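Local structure of protein Pcdhgb2 (Mus musculus, 5SZR) at residues A[205-210]-A[241-246]; A[211-216]-A[297-302]. The protein probably mediates calcium-dependent cell adhesion and may help establish specific neuronal connections, through an ectodomain of which this piece is cadherin domains 3 to 6. All blocks are in the same frame, centred on the assembly; numbering follows the deposited sequence.

Interaction 1: residues A[205-210]-A[241-246]. With CA (calcium ion), chain N; CA (calcium ion), chain O; CA (calcium ion), chain M.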
loop_
_atom_site.group_PDB
_atom_site.type_symbol
_atom_site.label_atom_id
_atom_site.label_comp_id
_atom_site.label_asym_id
_atom_site.label_seq_id
_atom_site.Cartn_x
_atom_site.Cartn_y
_atom_site.Cartn_z
ATOM N N ILE A 205 -9.264 -5.204 9.301
ATOM C CA ILE A 205 -9.926 -4.665 8.119
ATOM C C ILE A 205 -9.485 -5.482 6.912
ATOM O O ILE A 205 -8.294 -5.517 6.583
ATOM C CB ILE A 205 -9.600 -3.177 7.923
ATOM C CG1 ILE A 205 -9.937 -2.374 9.184
ATOM C CG2 ILE A 205 -10.347 -2.631 6.718
ATOM C CD1 ILE A 205 -11.414 -2.328 9.512
ATOM N N SER A 206 -10.437 -6.147 6.259
ATOM C CA SER A 206 -10.127 -6.984 5.108
ATOM C C SER A 206 -10.135 -6.160 3.818
ATOM O O SER A 206 -10.747 -5.091 3.733
ATOM C CB SER A 206 -11.115 -8.150 5.004
ATOM O OG SER A 206 -12.444 -7.682 4.888
ATOM N N ASP A 207 -9.446 -6.679 2.807
ATOM C CA ASP A 207 -9.176 -5.920 1.591
ATOM C C ASP A 207 -10.298 -6.057 0.570
ATOM O O ASP A 207 -10.933 -7.109 0.450
ATOM C CB ASP A 207 -7.855 -6.366 0.959
ATOM C CG ASP A 207 -7.490 -5.550 -0.276
ATOM O OD1 ASP A 207 -7.302 -4.321 -0.142
ATOM O OD2 ASP A 207 -7.378 -6.137 -1.375
ATOM N N VAL A 208 -10.531 -4.972 -0.161
ATOM C CA VAL A 208 -11.407 -4.920 -1.322
ATOM C C VAL A 208 -10.582 -4.373 -2.482
ATOM O O VAL A 208 -9.636 -3.604 -2.279
ATOM C CB VAL A 208 -12.656 -4.049 -1.040
ATOM C CG1 VAL A 208 -13.460 -3.784 -2.301
ATOM C CG2 VAL A 208 -13.535 -4.717 0.007
ATOM N N ASN A 209 -10.909 -4.801 -3.702
ATOM C CA ASN A 209 -10.195 -4.322 -4.885
ATOM C C ASN A 209 -10.725 -2.937 -5.244
ATOM O O ASN A 209 -11.560 -2.762 -6.134
ATOM C CB ASN A 209 -10.343 -5.292 -6.050
ATOM C CG ASN A 209 -9.457 -4.921 -7.228
ATOM O OD1 ASN A 209 -8.429 -4.267 -7.059
ATOM N ND2 ASN A 209 -9.854 -5.335 -8.428
ATOM N N ASP A 210 -10.215 -1.926 -4.538
ATOM C CA ASP A 210 -10.617 -0.545 -4.791
ATOM C C ASP A 210 -9.455 0.326 -5.258
ATOM O O ASP A 210 -9.555 1.554 -5.219
ATOM C CB ASP A 210 -11.275 0.058 -3.547
ATOM C CG ASP A 210 -10.415 -0.079 -2.295
ATOM O OD1 ASP A 210 -9.493 -0.926 -2.284
ATOM O OD2 ASP A 210 -10.669 0.661 -1.319
ATOM N N ASP A 241 0.229 -1.549 -7.125
ATOM C CA ASP A 241 -1.154 -1.749 -6.712
ATOM C C ASP A 241 -1.183 -2.089 -5.226
ATOM O O ASP A 241 -0.732 -3.172 -4.831
ATOM C CB ASP A 241 -1.796 -2.858 -7.552
ATOM C CG ASP A 241 -3.310 -2.928 -7.391
ATOM O OD1 ASP A 241 -3.801 -2.971 -6.248
ATOM O OD2 ASP A 241 -4.013 -2.954 -8.422
ATOM N N PRO A 242 -1.701 -1.200 -4.369
ATOM C CA PRO A 242 -1.596 -1.427 -2.920
ATOM C C PRO A 242 -2.537 -2.490 -2.379
ATOM O O PRO A 242 -2.413 -2.851 -1.202
ATOM C CB PRO A 242 -1.937 -0.052 -2.332
ATOM C CG PRO A 242 -2.892 0.524 -3.307
ATOM C CD PRO A 242 -2.422 0.047 -4.677
ATOM N N ASP A 243 -3.463 -2.999 -3.187
ATOM C CA ASP A 243 -4.403 -4.006 -2.717
ATOM C C ASP A 243 -3.679 -5.328 -2.444
ATOM O O ASP A 243 -2.499 -5.503 -2.766
ATOM C CB ASP A 243 -5.530 -4.188 -3.733
ATOM C CG ASP A 243 -6.329 -2.909 -3.956
ATOM O OD1 ASP A 243 -6.413 -2.082 -3.020
ATOM O OD2 ASP A 243 -6.872 -2.726 -5.063
ATOM N N LEU A 244 -4.401 -6.266 -1.833
ATOM C CA LEU A 244 -3.811 -7.503 -1.339
ATOM C C LEU A 244 -4.089 -8.682 -2.265
ATOM O O LEU A 244 -5.145 -8.766 -2.899
ATOM C CB LEU A 244 -4.334 -7.839 0.058
ATOM C CG LEU A 244 -3.709 -7.134 1.260
ATOM C CD1 LEU A 244 -4.311 -7.692 2.548
ATOM C CD2 LEU A 244 -2.197 -7.282 1.260
ATOM N N GLY A 245 -3.122 -9.600 -2.319
ATOM C CA GLY A 245 -3.311 -10.863 -3.016
ATOM C C GLY A 245 -3.715 -10.671 -4.464
ATOM O O GLY A 245 -3.081 -9.925 -5.218
ATOM N N SER A 246 -4.797 -11.352 -4.854
ATOM C CA SER A 246 -5.274 -11.282 -6.230
ATOM C C SER A 246 -5.650 -9.864 -6.634
ATOM O O SER A 246 -5.551 -9.511 -7.815
ATOM C CB SER A 246 -6.469 -12.219 -6.420
ATOM O OG SER A 246 -6.041 -13.535 -6.733
HETATM CA CA CA N . -8.006 -2.314 -1.099
HETATM CA CA CA O . -6.153 -3.511 -7.237
HETATM CA CA CA M . -9.151 1.158 0.367
HETATM O O HOH W 1 -8.098 2.818 -1.194
HETATM O O HOH W 2 -10.810 2.773 0.976
#
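D207 turns its CG anti to the backbone N (chi1 -177°), and D243 turns its own anti to the carbonyl carbon (chi1 -61°). These two torsions bring D207 OD1 and D243 OD1 to the same calcium ion. This is the three-calcium site between two cadherin domains. Segment 205-210 is the end of strand 196-206 and the linker that follows it. Segment 241-246 brings the Asp-Pro-Asp loop of the next domain. D243 spans two metals: its OD1 binds calcium N at 2.5 Å and its OD2 binds calcium O at 2.4 Å. Calcium N also takes D207 OD1, the carbonyl oxygen of V208 and D210 OD1. E121 and E176 of the preceding domain complete its shell. D210 is a second bridge, since its OD2 binds calcium M at 2.3 Å beside two waters. The carboxylate planes of D210 and D243 are nearly parallel but offset. N209 meets D243 differently, with amide and carboxylate planes perpendicular. N209 OD1 and D243 OD2 are 3.0 Å apart because both bind calcium O, where D241 gives both carboxylate oxygens. The metals probably offset the repulsion among these gathered acids. The second oxygen of D207 ties the linker to the loop backbone. L244 N donates to D207 OD2 at 3.0 Å and 170°, from well above the carboxylate plane. The strongest polar partner of D207 is N247, just beyond the loop segment. L244 CB also packs against D207 OD2 at 3.8 Å, and the leucine side chain reaches R175 of the preceding domain. Within the loop D241 makes an Asx turn: its OD1 accepts from D243 N at 3.1 Å, nearly in line with its own C-O bond.

Interaction 2: residues A[211-216]-A[297-302]; sequences NAPVFH and ARDHGS. With CA (calcium ion), chain O; MAN (alpha-D-mannopyranose), chain Y.
At the calcium-binding end of a cadherin domain, N211 and D299 meet through calcium O. N211 O binds the ion at 2.3 Å and D299 OD2 at 2.6 Å. D299 holds its CG between the backbone N and the carbonyl carbon (chi1 67°), which turns the carboxylate toward the metal. Its other oxygen closes an Asx turn: G301 N donates to D299 OD1 at 3.2 Å, from above the carboxylate plane. L305 N is a second donor to D299 OD1. Next to the metal the contact turns to packing: P213 CG rests on the carbonyl oxygen A297 O at 3.3 Å, and P213 CB faces A297 CB. In the cadherin beta-sandwich, strand 214-215 belongs to one sheet and strand 290-299 to the other, so these side chains fill the end of the core. F215 reaches across with the tip of its ring, CZ lying 3.4 Å from A297 CB. V237 and A239 of its own sheet and Y252 and V309 of the facing sheet surround the ring. An alanine in place of F215 would probably open a gap between the sheets beside the A297 methyl, where the ring tip had packed. Beyond the strand, H216 ND1 shares a hydrogen bond of 2.9 Å with O6 of a mannose carried by the protein, which meets the imidazole at its edge.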
loop_
_atom_site.group_PDB
_atom_site.type_symbol
_atom_site.label_atom_id
_atom_site.label_comp_id
_atom_site.label_asym_id
_atom_site.label_seq_id
_atom_site.Cartn_x
_atom_site.Cartn_y
_atom_site.Cartn_z
ATOM N N ASN A 211 -8.358 -0.279 -5.717
ATOM C CA ASN A 211 -7.203 0.467 -6.207
ATOM C C ASN A 211 -6.802 -0.060 -7.574
ATOM O O ASN A 211 -6.505 -1.249 -7.723
ATOM C CB ASN A 211 -6.024 0.373 -5.236
ATOM C CG ASN A 211 -6.247 1.175 -3.972
ATOM O OD1 ASN A 211 -6.010 2.384 -3.940
ATOM N ND2 ASN A 211 -6.705 0.506 -2.918
ATOM N N ALA A 212 -6.794 0.820 -8.562
ATOM C CA ALA A 212 -6.336 0.449 -9.892
ATOM C C ALA A 212 -4.810 0.480 -9.947
ATOM O O ALA A 212 -4.182 1.313 -9.288
ATOM C CB ALA A 212 -6.916 1.394 -10.943
ATOM N N PRO A 213 -4.187 -0.424 -10.699
ATOM C CA PRO A 213 -2.736 -0.337 -10.890
ATOM C C PRO A 213 -2.341 1.013 -11.470
ATOM O O PRO A 213 -3.103 1.643 -12.207
ATOM C CB PRO A 213 -2.428 -1.482 -11.864
ATOM C CG PRO A 213 -3.759 -1.920 -12.406
ATOM C CD PRO A 213 -4.762 -1.610 -11.350
ATOM N N VAL A 214 -1.148 1.470 -11.102
ATOM C CA VAL A 214 -0.615 2.752 -11.548
ATOM C C VAL A 214 0.804 2.532 -12.048
ATOM O O VAL A 214 1.643 1.991 -11.320
ATOM C CB VAL A 214 -0.627 3.800 -10.419
ATOM C CG1 VAL A 214 0.066 5.072 -10.880
ATOM C CG2 VAL A 214 -2.052 4.091 -9.984
ATOM N N PHE A 215 1.073 2.953 -13.284
ATOM C CA PHE A 215 2.399 2.775 -13.860
ATOM C C PHE A 215 3.402 3.714 -13.203
ATOM O O PHE A 215 3.078 4.839 -12.817
ATOM C CB PHE A 215 2.374 3.014 -15.371
ATOM C CG PHE A 215 1.871 1.840 -16.164
ATOM C CD1 PHE A 215 0.558 1.791 -16.601
ATOM C CD2 PHE A 215 2.714 0.784 -16.470
ATOM C CE1 PHE A 215 0.097 0.707 -17.337
ATOM C CE2 PHE A 215 2.261 -0.299 -17.194
ATOM C CZ PHE A 215 0.952 -0.337 -17.633
ATOM N N HIS A 216 4.641 3.230 -13.085
ATOM C CA HIS A 216 5.689 3.995 -12.417
ATOM C C HIS A 216 6.044 5.268 -13.186
ATOM O O HIS A 216 6.516 6.240 -12.585
ATOM C CB HIS A 216 6.919 3.102 -12.228
ATOM C CG HIS A 216 7.989 3.701 -11.370
ATOM N ND1 HIS A 216 8.051 3.498 -10.009
ATOM C CD2 HIS A 216 9.053 4.478 -11.684
ATOM C CE1 HIS A 216 9.099 4.135 -9.518
ATOM N NE2 HIS A 216 9.724 4.738 -10.513
ATOM N N ALA A 297 -1.828 -2.274 -17.692
ATOM C CA ALA A 297 -1.634 -3.019 -16.455
ATOM C C ALA A 297 -2.994 -3.330 -15.853
ATOM O O ALA A 297 -3.827 -2.433 -15.701
ATOM C CB ALA A 297 -0.788 -2.232 -15.452
ATOM N N ARG A 298 -3.207 -4.592 -15.501
ATOM C CA ARG A 298 -4.503 -5.086 -15.061
ATOM C C ARG A 298 -4.319 -5.899 -13.788
ATOM O O ARG A 298 -3.403 -6.724 -13.711
ATOM C CB ARG A 298 -5.131 -5.942 -16.164
ATOM C CG ARG A 298 -6.568 -6.333 -15.944
ATOM C CD ARG A 298 -7.049 -7.187 -17.099
ATOM N NE ARG A 298 -8.504 -7.214 -17.169
ATOM C CZ ARG A 298 -9.238 -6.253 -17.719
ATOM N NH1 ARG A 298 -10.561 -6.355 -17.737
ATOM N NH2 ARG A 298 -8.649 -5.188 -18.249
ATOM N N ASP A 299 -5.171 -5.666 -12.788
ATOM C CA ASP A 299 -5.105 -6.510 -11.604
ATOM C C ASP A 299 -6.039 -7.710 -11.769
ATOM O O ASP A 299 -6.809 -7.802 -12.727
ATOM C CB ASP A 299 -5.411 -5.717 -10.321
ATOM C CG ASP A 299 -6.860 -5.225 -10.222
ATOM O OD1 ASP A 299 -7.795 -5.887 -10.718
ATOM O OD2 ASP A 299 -7.063 -4.159 -9.612
ATOM N N HIS A 300 -5.956 -8.641 -10.820
ATOM C CA HIS A 300 -6.744 -9.866 -10.855
ATOM C C HIS A 300 -7.823 -9.880 -9.774
ATOM O O HIS A 300 -8.048 -10.896 -9.111
ATOM C CB HIS A 300 -5.840 -11.089 -10.731
ATOM C CG HIS A 300 -4.979 -11.329 -11.933
ATOM N ND1 HIS A 300 -5.483 -11.809 -13.123
ATOM C CD2 HIS A 300 -3.652 -11.147 -12.130
ATOM C CE1 HIS A 300 -4.503 -11.916 -14.001
ATOM N NE2 HIS A 300 -3.381 -11.523 -13.424
ATOM N N GLY A 301 -8.507 -8.747 -9.594
ATOM C CA GLY A 301 -9.613 -8.653 -8.670
ATOM C C GLY A 301 -10.961 -8.788 -9.366
ATOM O O GLY A 301 -11.064 -8.900 -10.584
ATOM N N SER A 302 -12.011 -8.785 -8.551
ATOM C CA SER A 302 -13.375 -8.859 -9.067
ATOM C C SER A 302 -14.206 -7.679 -8.565
ATOM O O SER A 302 -14.567 -7.628 -7.386
ATOM C CB SER A 302 -14.036 -10.180 -8.670
ATOM O OG SER A 302 -13.285 -11.289 -9.131
HETATM CA CA CA O . -6.153 -3.511 -7.237
HETATM C C1 MAN Y . 8.160 -1.830 -10.909
HETATM C C2 MAN Y . 8.151 -3.266 -10.362
HETATM C C3 MAN Y . 6.888 -3.504 -9.533
HETATM C C4 MAN Y . 6.678 -2.407 -8.479
HETATM C C5 MAN Y . 6.773 -1.002 -9.098
HETATM C C6 MAN Y . 6.787 0.086 -8.035
HETATM O O2 MAN Y . 9.244 -3.492 -9.460
HETATM O O3 MAN Y . 6.913 -4.778 -8.890
HETATM O O4 MAN Y . 5.391 -2.563 -7.904
HETATM O O5 MAN Y . 7.991 -0.872 -9.882
HETATM O O6 MAN Y . 6.648 1.350 -8.674
#

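Interactions 1 and 2 lie about 10 Å apart, measured between centres, and both touch calcium O. Their segments alternate along the chain: 205-210 runs straight on into 211-216, then come 241-246 and 297-302. The linker thus leaves strand 196-206 of one domain and enters strand 214-215 of the next. Two probable hydrogen bonds join the contacts directly, N211 ND2 to D243 OD1 at 2.6 Å and N209 ND2 to D299 OD1 at 3.1 Å. Interaction 1 ties the two domains together through metal ions, while interaction 2 passes from the metal into the sandwich core. Such calcium-filled junctions are known to stiffen cadherin ectodomains.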